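Local coordinates for uncharacterized protein (PDB 4QAN), which is of unknown function but has a cystatin-like fold, as a divergent member of the NTF2-like superfamily, and binds a metal ion, magnesium, at residues 9-13 against 14-18; 251-254 against 255-258. All coordinates share one frame; numbering follows the deposited sequence.

Contact 1 (residues 9-13 with 14-18) comes first along the chain, in the loop between helix 2-6 and helix 27-39; contact 2 (251-254 with 255-258) follows far later, where the loop after helix 237-242 runs into helix 254-275. Their centres are nonetheless only about 12 Å apart, on the same side of the centre of the chain, and the two touch. Ser14 OG probably hydrogen-bonds Asp251 OD1, though the modelled separation is too short to be taken at face value, and Thr12 OG1 lies 2.6 Å from Thr252 OG1, also a probable hydrogen bond. The N-terminal loop is thus fastened to the approach to helix 254-275, joining parts of the chain more than 230 residues apart in sequence, away from the magnesium site.

Contact 1 of 2, residues 9-13 against 14-18; sequences LNVTE and SLQKE
The polar contacts between Val11-Thr12 and Leu15-Gln16 close a short turn. Gln16 N donates to Thr12 O at 2.9 Å, coming nearly in line with the carbonyl, and more weakly to Glu13 O. The Gln16 side chain, extended beyond CG, runs past Thr12 O, and its NE2 reaches Val11 O at 2.9 Å in a fairly straight bond (165°) that lies in the amide plane of Gln16 but is tilted from the Val11 carbonyl plane. With chi1 at 66°, Thr12 OG1 sits between its own N and carbonyl carbon and accepts from Leu15 N at 3.2 Å; its other partner is Thr252 OG1. A valine at this position would probably leave Leu15 N and Thr252 OG1 without this shared mate.

Van der Waals contacts flank these bonds. Val11 CG1 meets Gln16 CG at 3.7 Å, the two side chains crossing at about a right angle, while Leu15 CG packs on the hydroxyl oxygen Thr12 OG1 at 3.5 Å. Val11 centres an inverse gamma turn, and a type I turn from Ser14 to Lys17 follows, closed by Lys17 N to Ser14 O. The whole turn belongs to the loop between helix 2-6 and helix 27-39, against the segment leading into helix 254-275.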
loop_
_atom_site.group_PDB
_atom_site.type_symbol
_atom_site.label_atom_id
_atom_site.label_comp_id
_atom_site.label_asym_id
_atom_site.label_seq_id
_atom_site.Cartn_x
_atom_site.Cartn_y
_atom_site.Cartn_z
ATOM N N LEU A 9 3.493 -10.395 12.885
ATOM C CA LEU A 9 2.315 -9.548 12.930
ATOM C C LEU A 9 2.022 -9.001 14.321
ATOM O O LEU A 9 2.039 -9.726 15.313
ATOM C CB LEU A 9 1.079 -10.318 12.450
ATOM C CG LEU A 9 1.043 -10.738 10.980
ATOM C CD1 LEU A 9 -0.370 -11.173 10.611
ATOM C CD2 LEU A 9 1.511 -9.610 10.059
ATOM N N ASN A 10 1.721 -7.707 14.362
ATOM C CA ASN A 10 1.250 -7.046 15.555
ATOM C C ASN A 10 -0.261 -7.132 15.509
ATOM O O ASN A 10 -0.916 -6.381 14.776
ATOM C CB ASN A 10 1.722 -5.592 15.557
ATOM C CG ASN A 10 1.332 -4.842 16.813
ATOM O OD1 ASN A 10 0.575 -5.338 17.638
ATOM N ND2 ASN A 10 1.841 -3.617 16.951
ATOM N N VAL A 11 -0.812 -8.079 16.256
ATOM C CA VAL A 11 -2.256 -8.198 16.370
ATOM C C VAL A 11 -2.662 -7.123 17.372
ATOM O O VAL A 11 -2.693 -7.355 18.576
ATOM C CB VAL A 11 -2.709 -9.602 16.830
ATOM C CG1 VAL A 11 -4.228 -9.736 16.711
ATOM C CG2 VAL A 11 -2.030 -10.686 16.001
ATOM N N THR A 12 -2.933 -5.928 16.859
ATOM C CA THR A 12 -3.214 -4.765 17.698
ATOM C C THR A 12 -4.520 -4.980 18.456
ATOM O O THR A 12 -5.282 -5.885 18.118
ATOM C CB THR A 12 -3.349 -3.488 16.849
ATOM O OG1 THR A 12 -4.500 -3.589 16.009
ATOM C CG2 THR A 12 -2.129 -3.264 15.984
ATOM N N GLU A 13 -4.784 -4.140 19.459
ATOM C CA GLU A 13 -6.037 -4.201 20.224
ATOM C C GLU A 13 -7.260 -4.159 19.310
ATOM O O GLU A 13 -8.209 -4.911 19.507
ATOM C CB GLU A 13 -6.121 -3.054 21.246
ATOM C CG GLU A 13 -5.313 -3.283 22.516
ATOM C CD GLU A 13 -5.169 -2.030 23.376
ATOM O OE1 GLU A 13 -5.990 -1.089 23.242
ATOM O OE2 GLU A 13 -4.225 -1.986 24.200
ATOM N N SER A 14 -7.245 -3.283 18.309
ATOM C CA SER A 14 -8.373 -3.209 17.379
ATOM C C SER A 14 -8.465 -4.470 16.511
ATOM O O SER A 14 -9.554 -4.984 16.267
ATOM C CB SER A 14 -8.280 -1.965 16.504
ATOM O OG SER A 14 -8.354 -0.806 17.301
ATOM N N LEU A 15 -7.326 -4.982 16.061
ATOM C CA LEU A 15 -7.341 -6.217 15.279
ATOM C C LEU A 15 -7.804 -7.428 16.067
ATOM O O LEU A 15 -8.289 -8.365 15.475
ATOM C CB LEU A 15 -5.986 -6.500 14.658
ATOM C CG LEU A 15 -5.765 -5.651 13.414
ATOM C CD1 LEU A 15 -4.282 -5.609 13.087
ATOM C CD2 LEU A 15 -6.613 -6.155 12.240
ATOM N N GLN A 16 -7.655 -7.405 17.389
ATOM C CA GLN A 16 -8.214 -8.462 18.250
ATOM C C GLN A 16 -9.728 -8.379 18.411
ATOM O O GLN A 16 -10.330 -9.327 18.917
ATOM C CB GLN A 16 -7.604 -8.410 19.656
ATOM C CG GLN A 16 -6.114 -8.661 19.708
ATOM C CD GLN A 16 -5.511 -8.226 21.031
ATOM O OE1 GLN A 16 -6.087 -8.465 22.090
ATOM N NE2 GLN A 16 -4.340 -7.579 20.976
ATOM N N LYS A 17 -10.338 -7.252 18.037
ATOM C CA LYS A 17 -11.793 -7.074 18.214
ATOM C C LYS A 17 -12.583 -7.944 17.254
ATOM O O LYS A 17 -12.185 -8.118 16.110
ATOM C CB LYS A 17 -12.216 -5.615 18.003
ATOM C CG LYS A 17 -11.828 -4.661 19.116
ATOM C CD LYS A 17 -12.159 -3.230 18.735
ATOM C CE LYS A 17 -11.972 -2.289 19.914
ATOM N NZ LYS A 17 -11.981 -0.866 19.480
ATOM N N GLU A 18 -13.715 -8.461 17.727
ATOM C CA GLU A 18 -14.588 -9.340 16.950
ATOM C C GLU A 18 -15.366 -8.574 15.867
ATOM O O GLU A 18 -15.831 -7.456 16.104
ATOM C CB GLU A 18 -15.592 -10.024 17.898
ATOM C CG GLU A 18 -16.080 -11.391 17.439
ATOM C CD GLU A 18 -14.955 -12.411 17.294
ATOM O OE1 GLU A 18 -14.010 -12.426 18.122
ATOM O OE2 GLU A 18 -15.017 -13.210 16.338
#

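Contact 2 of 2, residues 251-254 against 255-258; sequences DTSP and ELLK
Ser253 faces Leu256 as the N-cap of helix 254-275, its side chain taking up an amide of the first helical turn. With OG anti to the backbone N (chi1 163°), the hydroxyl swings over the start of the helix and accepts from Leu256 N at 3.1 Å, in a bond of 159°. Leu256 leans on the same serine: its CG comes within 3.5 Å of Ser253 OG, and CD1 rests against Ser253 CB.

Pro254 and Glu255 lie side by side and point the same way. The glutamate chain bends at chi2 (78°), which brings its carboxylate back beside the proline ring, where OE1 is 3.4 Å from Pro254 CG. The same OE1 also stands 3.2 Å from Ser253 OG.

Thr252 and Leu257 meet obliquely through their methyls, CG2 to CD1 at 3.9 Å. Ser253 N binds Gln212 OE1, and Pro254 and Leu257 both touch Ile99 of helix 87-108, so the helix start is in contact with both the loop of Gln212 and that long helix. Lys258 reaches the same helix in a salt bridge with Glu103. Regular helical bonding begins with Leu257 N to Ser253 O, followed by Lys258 N to Pro254 O at 3.0 Å, and Lys258 CG lies 3.2 Å from that same proline oxygen.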
loop_
_atom_site.group_PDB
_atom_site.type_symbol
_atom_site.label_atom_id
_atom_site.label_comp_id
_atom_site.label_asym_id
_atom_site.label_seq_id
_atom_site.Cartn_x
_atom_site.Cartn_y
_atom_site.Cartn_z
ATOM N N ASP A 251 -2.436 -0.216 20.048
ATOM C CA ASP A 251 -3.564 -0.221 19.134
ATOM C C ASP A 251 -3.118 0.039 17.700
ATOM O O ASP A 251 -1.937 0.337 17.433
ATOM C CB ASP A 251 -4.582 0.824 19.594
ATOM C CG ASP A 251 -5.982 0.541 19.094
ATOM O OD1 ASP A 251 -6.189 -0.435 18.340
ATOM O OD2 ASP A 251 -6.877 1.311 19.453
ATOM N N THR A 252 -4.058 -0.139 16.776
ATOM C CA THR A 252 -3.846 0.142 15.359
ATOM C C THR A 252 -3.499 1.616 15.193
ATOM O O THR A 252 -4.232 2.479 15.679
ATOM C CB THR A 252 -5.129 -0.185 14.570
ATOM O OG1 THR A 252 -5.292 -1.611 14.494
ATOM C CG2 THR A 252 -5.107 0.435 13.175
ATOM N N SER A 253 -2.386 1.901 14.523
ATOM C CA SER A 253 -1.873 3.264 14.411
ATOM C C SER A 253 -1.896 3.741 12.959
ATOM O O SER A 253 -1.262 3.128 12.107
ATOM C CB SER A 253 -0.434 3.313 14.948
ATOM O OG SER A 253 0.250 4.475 14.514
ATOM N N PRO A 254 -2.604 4.857 12.669
ATOM C CA PRO A 254 -2.565 5.376 11.296
ATOM C C PRO A 254 -1.167 5.754 10.864
ATOM O O PRO A 254 -0.778 5.486 9.731
ATOM C CB PRO A 254 -3.474 6.615 11.338
ATOM C CG PRO A 254 -3.730 6.905 12.774
ATOM C CD PRO A 254 -3.508 5.633 13.533
ATOM N N GLU A 255 -0.403 6.347 11.770
ATOM C CA GLU A 255 0.947 6.783 11.440
ATOM C C GLU A 255 1.844 5.596 11.056
ATOM O O GLU A 255 2.607 5.667 10.081
ATOM C CB GLU A 255 1.573 7.564 12.601
ATOM C CG GLU A 255 0.854 8.856 12.964
ATOM C CD GLU A 255 -0.418 8.664 13.798
ATOM O OE1 GLU A 255 -0.703 7.530 14.273
ATOM O OE2 GLU A 255 -1.145 9.669 13.976
ATOM N N LEU A 256 1.757 4.507 11.812
ATOM C CA LEU A 256 2.657 3.370 11.578
ATOM C C LEU A 256 2.275 2.670 10.300
ATOM O O LEU A 256 3.148 2.210 9.562
ATOM C CB LEU A 256 2.645 2.370 12.738
ATOM C CG LEU A 256 3.313 2.845 14.029
ATOM C CD1 LEU A 256 3.123 1.828 15.151
ATOM C CD2 LEU A 256 4.792 3.127 13.793
ATOM N N LEU A 257 0.971 2.595 10.047
ATOM C CA LEU A 257 0.473 1.975 8.825
ATOM C C LEU A 257 0.832 2.747 7.564
ATOM O O LEU A 257 1.091 2.140 6.528
ATOM C CB LEU A 257 -1.031 1.789 8.894
ATOM C CG LEU A 257 -1.505 0.671 9.809
ATOM C CD1 LEU A 257 -3.030 0.648 9.869
ATOM C CD2 LEU A 257 -0.961 -0.675 9.344
ATOM N N LYS A 258 0.831 4.070 7.635
ATOM C CA LYS A 258 1.199 4.864 6.480
ATOM C C LYS A 258 2.706 4.687 6.185
ATOM O O LYS A 258 3.096 4.522 5.035
ATOM C CB LYS A 258 0.826 6.337 6.684
ATOM C CG LYS A 258 -0.681 6.576 6.692
ATOM C CD LYS A 258 -1.041 8.052 6.629
ATOM C CE LYS A 258 -0.323 8.848 7.699
ATOM N NZ LYS A 258 -0.829 10.237 7.742
#